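PDB 5UAM: ulvan Lyase-PL25 from Pseudoalteromonas sp. PLSV, which cleaves ulvan, the sulfated cell-wall polysaccharide of green seaweeds built from 3-sulfated rhamnose linked to uronic acids or xylose, acting as a lyase. Local coordinates for residues G120-A123 with S124-K127; S85-G88 with R89-G92. All coordinates share one frame; numbering follows the deposited sequence.

Interaction 1. Residues G120-A123 with S124-K127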
ATOM      1  N   GLY A 120      12.649  -0.184   8.508  1.00 13.09           N
ATOM      2  CA  GLY A 120      12.780   0.438   9.817  1.00 12.23           C
ATOM      3  C   GLY A 120      14.178   0.886  10.196  1.00 13.72           C
ATOM      4  O   GLY A 120      14.382   1.345  11.330  1.00 16.44           O
ATOM      5  N   GLY A 121      15.147   0.770   9.298  1.00 13.55           N
ATOM      6  CA  GLY A 121      16.512   1.136   9.625  1.00 15.37           C
ATOM      7  C   GLY A 121      17.151   0.170  10.609  1.00 14.93           C
ATOM      8  O   GLY A 121      16.605  -0.877  10.955  1.00 17.00           O
ATOM      9  N   GLN A 122      18.335   0.546  11.074  1.00 15.01           N
ATOM     10  CA  GLN A 122      19.084  -0.275  12.005  1.00 16.78           C
ATOM     11  C   GLN A 122      19.998   0.636  12.817  1.00 15.82           C
ATOM     12  O   GLN A 122      20.060   1.846  12.580  1.00 15.43           O
ATOM     13  CB  GLN A 122      19.873  -1.364  11.270  1.00 16.72           C
ATOM     14  CG  GLN A 122      20.844  -0.836  10.233  1.00 16.78           C
ATOM     15  CD  GLN A 122      20.416  -1.113   8.808  1.00 18.74           C
ATOM     16  OE1 GLN A 122      20.089  -2.261   8.446  1.00 18.06           O
ATOM     17  NE2 GLN A 122      20.436  -0.075   7.975  1.00 18.32           N
ATOM     18  N   ALA A 123      20.712   0.037  13.769  1.00 16.65           N
ATOM     19  CA  ALA A 123      21.545   0.824  14.677  1.00 16.89           C
ATOM     20  C   ALA A 123      22.596   1.650  13.944  1.00 17.69           C
ATOM     21  O   ALA A 123      23.010   2.702  14.445  1.00 18.70           O
ATOM     22  CB  ALA A 123      22.218  -0.077  15.713  1.00 20.08           C
ATOM     23  N   SER A 124      23.089   1.186  12.789  1.00 16.94           N
ATOM     24  CA  SER A 124      24.143   1.921  12.108  1.00 17.14           C
ATOM     25  C   SER A 124      23.670   3.275  11.617  1.00 15.09           C
ATOM     26  O   SER A 124      24.506   4.156  11.379  1.00 18.33           O
ATOM     27  CB  SER A 124      24.694   1.114  10.929  1.00 17.49           C
ATOM     28  OG  SER A 124      23.704   0.910   9.946  1.00 18.16           O
ATOM     29  N   ASN A 125      22.361   3.489  11.532  1.00 15.11           N
ATOM     30  CA  ASN A 125      21.814   4.730  11.026  1.00 14.53           C
ATOM     31  C   ASN A 125      21.678   5.797  12.098  1.00 16.57           C
ATOM     32  O   ASN A 125      21.522   6.978  11.753  1.00 18.29           O
ATOM     33  CB  ASN A 125      20.439   4.479  10.436  1.00 16.19           C
ATOM     34  CG  ASN A 125      20.487   3.553   9.247  1.00 16.67           C
ATOM     35  OD1 ASN A 125      19.947   2.460   9.291  1.00 16.95           O
ATOM     36  ND2 ASN A 125      21.136   3.979   8.186  1.00 17.77           N
ATOM     37  N   GLY A 126      21.739   5.426  13.365  1.00 15.59           N
ATOM     38  CA  GLY A 126      21.526   6.351  14.448  1.00 16.48           C
ATOM     39  C   GLY A 126      20.610   5.763  15.498  1.00 15.48           C
ATOM     40  O   GLY A 126      20.203   4.599  15.433  1.00 17.31           O
ATOM     41  N   LYS A 127      20.274   6.591  16.487  1.00 16.23           N
ATOM     42  CA  LYS A 127      19.218   6.302  17.444  1.00 16.64           C
ATOM     43  C   LYS A 127      17.916   6.850  16.872  1.00 14.83           C
ATOM     44  O   LYS A 127      17.805   8.049  16.590  1.00 20.89           O
ATOM     45  CB  LYS A 127      19.561   6.942  18.789  1.00 20.67           C
ATOM     46  CG  LYS A 127      18.406   7.047  19.760  1.00 26.58           C
ATOM     47  CD  LYS A 127      17.879   5.710  20.177  1.00 25.47           C
ATOM     48  CE  LYS A 127      16.954   5.901  21.386  1.00 37.28           C
ATOM     49  NZ  LYS A 127      16.091   4.728  21.614  1.00 33.54           N
TER
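Gln-122 and Asn-125 face each other across a single tight turn in the loop between strands 112-116 and 139-143 of the propeller, and the glutamine is the side chain to follow. Its first torsion (chi1 58°) sets CG between the backbone N and the carbonyl carbon, which brings it toward Ser-124 OG and Asn-125 OD1. CB carries little of the contact. Gln-122 CG passes 3.4 Å from Ser-124 OG and lies almost as near Asn-125 OD1. At CD the chain has bent, and the amide divides its work: OE1 accepts from the backbone N of Gly-136, while Gln-122 NE2 gives one hydrogen bond to Asn-125 OD1 at 2.9 Å and another to Glu-86. The two amide planes are 37° apart, and NE2 meets OD1 at a tilt of 20° from the asparagine's carbonyl plane. The backbone N of Gln-122 also bonds to Asn-125 OD1, at 3.1 Å, and this donor lies in the carbonyl plane on a lone pair. One carbonyl oxygen thus takes both a main-chain and a side-chain N-H of the same residue. The backbone coils as a short 3-10 turn, with Asn-125 N bonded to Gln-122 O at 3.0 Å and Gly-126 N to Ala-123 O at 3.2 Å. With an alanine at Asn-125, Gln-122 N and NE2 are likely to lose their shared acceptor, leaving the amide to rest on Gly-136 and Glu-86. Main chain and side chain bond reciprocally between Gln-122 and Asn-125, so polar bonds close the turn, and the glutamine amide is fixed from both its oxygen and its nitrogen.

Interaction 2. Residues S85-G88 with R89-G92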
ATOM      1  N   SER A  85      18.845  -1.652  -2.800  1.00 13.92           N
ATOM      2  CA  SER A  85      18.260  -1.892  -1.491  1.00 14.48           C
ATOM      3  C   SER A  85      19.160  -2.728  -0.590  1.00 15.31           C
ATOM      4  O   SER A  85      19.676  -3.776  -0.991  1.00 15.91           O
ATOM      5  CB  SER A  85      16.940  -2.641  -1.637  1.00 15.77           C
ATOM      6  OG  SER A  85      16.427  -2.950  -0.348  1.00 15.50           O
ATOM      7  N   GLU A  86      19.284  -2.299   0.669  1.00 14.32           N
ATOM      8  CA  GLU A  86      19.974  -3.122   1.661  1.00 14.51           C
ATOM      9  C   GLU A  86      19.233  -4.427   1.932  1.00 14.54           C
ATOM     10  O   GLU A  86      19.850  -5.394   2.398  1.00 17.03           O
ATOM     11  CB  GLU A  86      20.130  -2.334   2.975  1.00 15.05           C
ATOM     12  CG  GLU A  86      20.981  -1.114   2.844  1.00 15.74           C
ATOM     13  CD  GLU A  86      21.042  -0.271   4.102  1.00 21.14           C
ATOM     14  OE1 GLU A  86      20.296  -0.535   5.068  1.00 17.39           O
ATOM     15  OE2 GLU A  86      21.867   0.661   4.136  1.00 22.48           O
ATOM     16  N   LEU A  87      17.925  -4.457   1.697  1.00 14.57           N
ATOM     17  CA  LEU A  87      17.149  -5.622   2.077  1.00 14.58           C
ATOM     18  C   LEU A  87      17.492  -6.847   1.257  1.00 16.88           C
ATOM     19  O   LEU A  87      17.285  -7.958   1.736  1.00 18.21           O
ATOM     20  CB  LEU A  87      15.661  -5.321   1.981  1.00 15.10           C
ATOM     21  CG  LEU A  87      15.155  -4.265   2.963  1.00 14.57           C
ATOM     22  CD1 LEU A  87      13.702  -3.980   2.658  1.00 15.17           C
ATOM     23  CD2 LEU A  87      15.344  -4.715   4.415  1.00 14.73           C
ATOM     24  N   GLY A  88      18.029  -6.677   0.060  1.00 15.50           N
ATOM     25  CA  GLY A  88      18.427  -7.832  -0.739  1.00 18.01           C
ATOM     26  C   GLY A  88      19.840  -8.305  -0.515  1.00 19.03           C
ATOM     27  O   GLY A  88      20.302  -9.230  -1.203  1.00 21.31           O
ATOM     28  N   ARG A  89      20.550  -7.727   0.450  1.00 19.26           N
ATOM     29  CA  ARG A  89      21.970  -7.970   0.653  1.00 20.23           C
ATOM     30  C   ARG A  89      22.250  -8.292   2.117  1.00 21.84           C
ATOM     31  O   ARG A  89      23.340  -8.028   2.629  1.00 25.93           O
ATOM     32  CB  ARG A  89      22.775  -6.779   0.134  1.00 19.46           C
ATOM     33  CG  ARG A  89      22.592  -6.628  -1.379  1.00 23.57           C
ATOM     34  CD  ARG A  89      23.042  -5.298  -1.937  1.00 22.67           C
ATOM     35  NE  ARG A  89      22.903  -5.301  -3.386  1.00 21.25           N
ATOM     36  CZ  ARG A  89      21.770  -5.073  -4.045  1.00 17.57           C
ATOM     37  NH1 ARG A  89      20.639  -4.805  -3.397  1.00 17.34           N
ATOM     38  NH2 ARG A  89      21.764  -5.114  -5.375  1.00 19.19           N
ATOM     39  N   ARG A  90      21.258  -8.871   2.795  1.00 21.81           N
ATOM     40  CA  ARG A  90      21.366  -9.242   4.199  1.00 24.82           C
ATOM     41  C   ARG A  90      22.074 -10.578   4.354  1.00 27.70           C
ATOM     42  O   ARG A  90      22.105 -11.411   3.443  1.00 27.96           O
ATOM     43  CB  ARG A  90      19.978  -9.344   4.845  1.00 22.38           C
ATOM     44  CG  ARG A  90      19.255  -8.020   5.018  1.00 23.39           C
ATOM     45  CD  ARG A  90      17.778  -8.198   5.395  1.00 21.03           C
ATOM     46  NE  ARG A  90      17.028  -8.816   4.298  1.00 21.08           N
ATOM     47  CZ  ARG A  90      16.510 -10.042   4.304  1.00 23.15           C
ATOM     48  NH1 ARG A  90      16.594 -10.823   5.376  1.00 27.83           N
ATOM     49  NH2 ARG A  90      15.888 -10.479   3.216  1.00 21.10           N
ATOM     50  N   ASP A  91      22.634 -10.775   5.541  1.00 30.62           N
ATOM     51  CA  ASP A  91      23.319 -12.015   5.889  1.00 36.95           C
ATOM     52  C   ASP A  91      22.297 -12.889   6.602  1.00 41.65           C
ATOM     53  O   ASP A  91      21.942 -12.637   7.757  1.00 42.29           O
ATOM     54  CB  ASP A  91      24.527 -11.708   6.768  1.00 42.60           C
ATOM     55  CG  ASP A  91      25.388 -12.927   7.026  1.00 56.77           C
ATOM     56  OD1 ASP A  91      25.098 -13.994   6.444  1.00 57.20           O
ATOM     57  OD2 ASP A  91      26.357 -12.813   7.811  1.00 61.35           O
ATOM     58  N   GLY A  92      21.789 -13.896   5.900  1.00 40.75           N
ATOM     59  CA  GLY A  92      20.799 -14.770   6.494  1.00 39.83           C
ATOM     60  C   GLY A  92      19.438 -14.108   6.677  1.00 40.06           C
ATOM     61  O   GLY A  92      19.062 -13.149   5.987  1.00 37.47           O
TER
HETATM   62  O   HOH W   1      19.032 -10.582   1.638  1.00 22.03           O
HETATM   63  O   HOH W   2      21.428 -11.789   0.491  1.00 45.60           O
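Ser-85 meets Arg-89 through its carbonyl: Arg-89 NH1 donates to Ser-85 O at 2.8 Å, the oxygen lying 15° out of the guanidinium plane. The arginine chain runs extended from CG to NE to get there, and the same NH1 forms a salt bridge with Asp-63. Ser-85 OG takes the backbone N of Leu-87 at 2.9 Å. Glu-86 sends its carboxylate away to Gln-122 and the N of Ala-137, yet Glu-86 O accepts Arg-89 N at 3.1 Å. Leu-87 O takes two N-H groups of Arg-90, one of them weakly, and a water. Arg-90 bends at chi3 (-66°), folding its guanidinium back so that Arg-90 NE bonds to Leu-87 O at 2.7 Å; NH2 adds the weak bond, and the water bridges Leu-87 O to Arg-90 N. Beyond, Arg-90 NH1 holds Lys-94 O. Gly-88 closes the segment, its O linked through a second water to Arg-90 O. Two arginines therefore tie down carbonyls of the turn just before them, which opens with an ST turn at Ser-85. The loop joins strand 75-81 to strand 103-106, successive sheets of the propeller, and places Leu-87 beside His-99, the probable proton donor, and His-119, which probably binds substrate.

Along the chain interaction 2 comes first, in the loop between strands 75-81 and 103-106, and interaction 1 follows in the loop between strands 112-116 and 139-143. The two are about 15 Å apart between centres. The first loop connects two four-stranded antiparallel sheets of the beta-propeller; the second joins the middle strands of the later of these sheets. They meet directly, as Gln-122 NE2 lies 2.9 Å from Glu-86 OE1, a probable hydrogen bond that ties the two loops together. Both approach His-119, a likely substrate-binding residue, interaction 2 more closely and near His-99 as well, so the joined loops probably border the substrate-binding region.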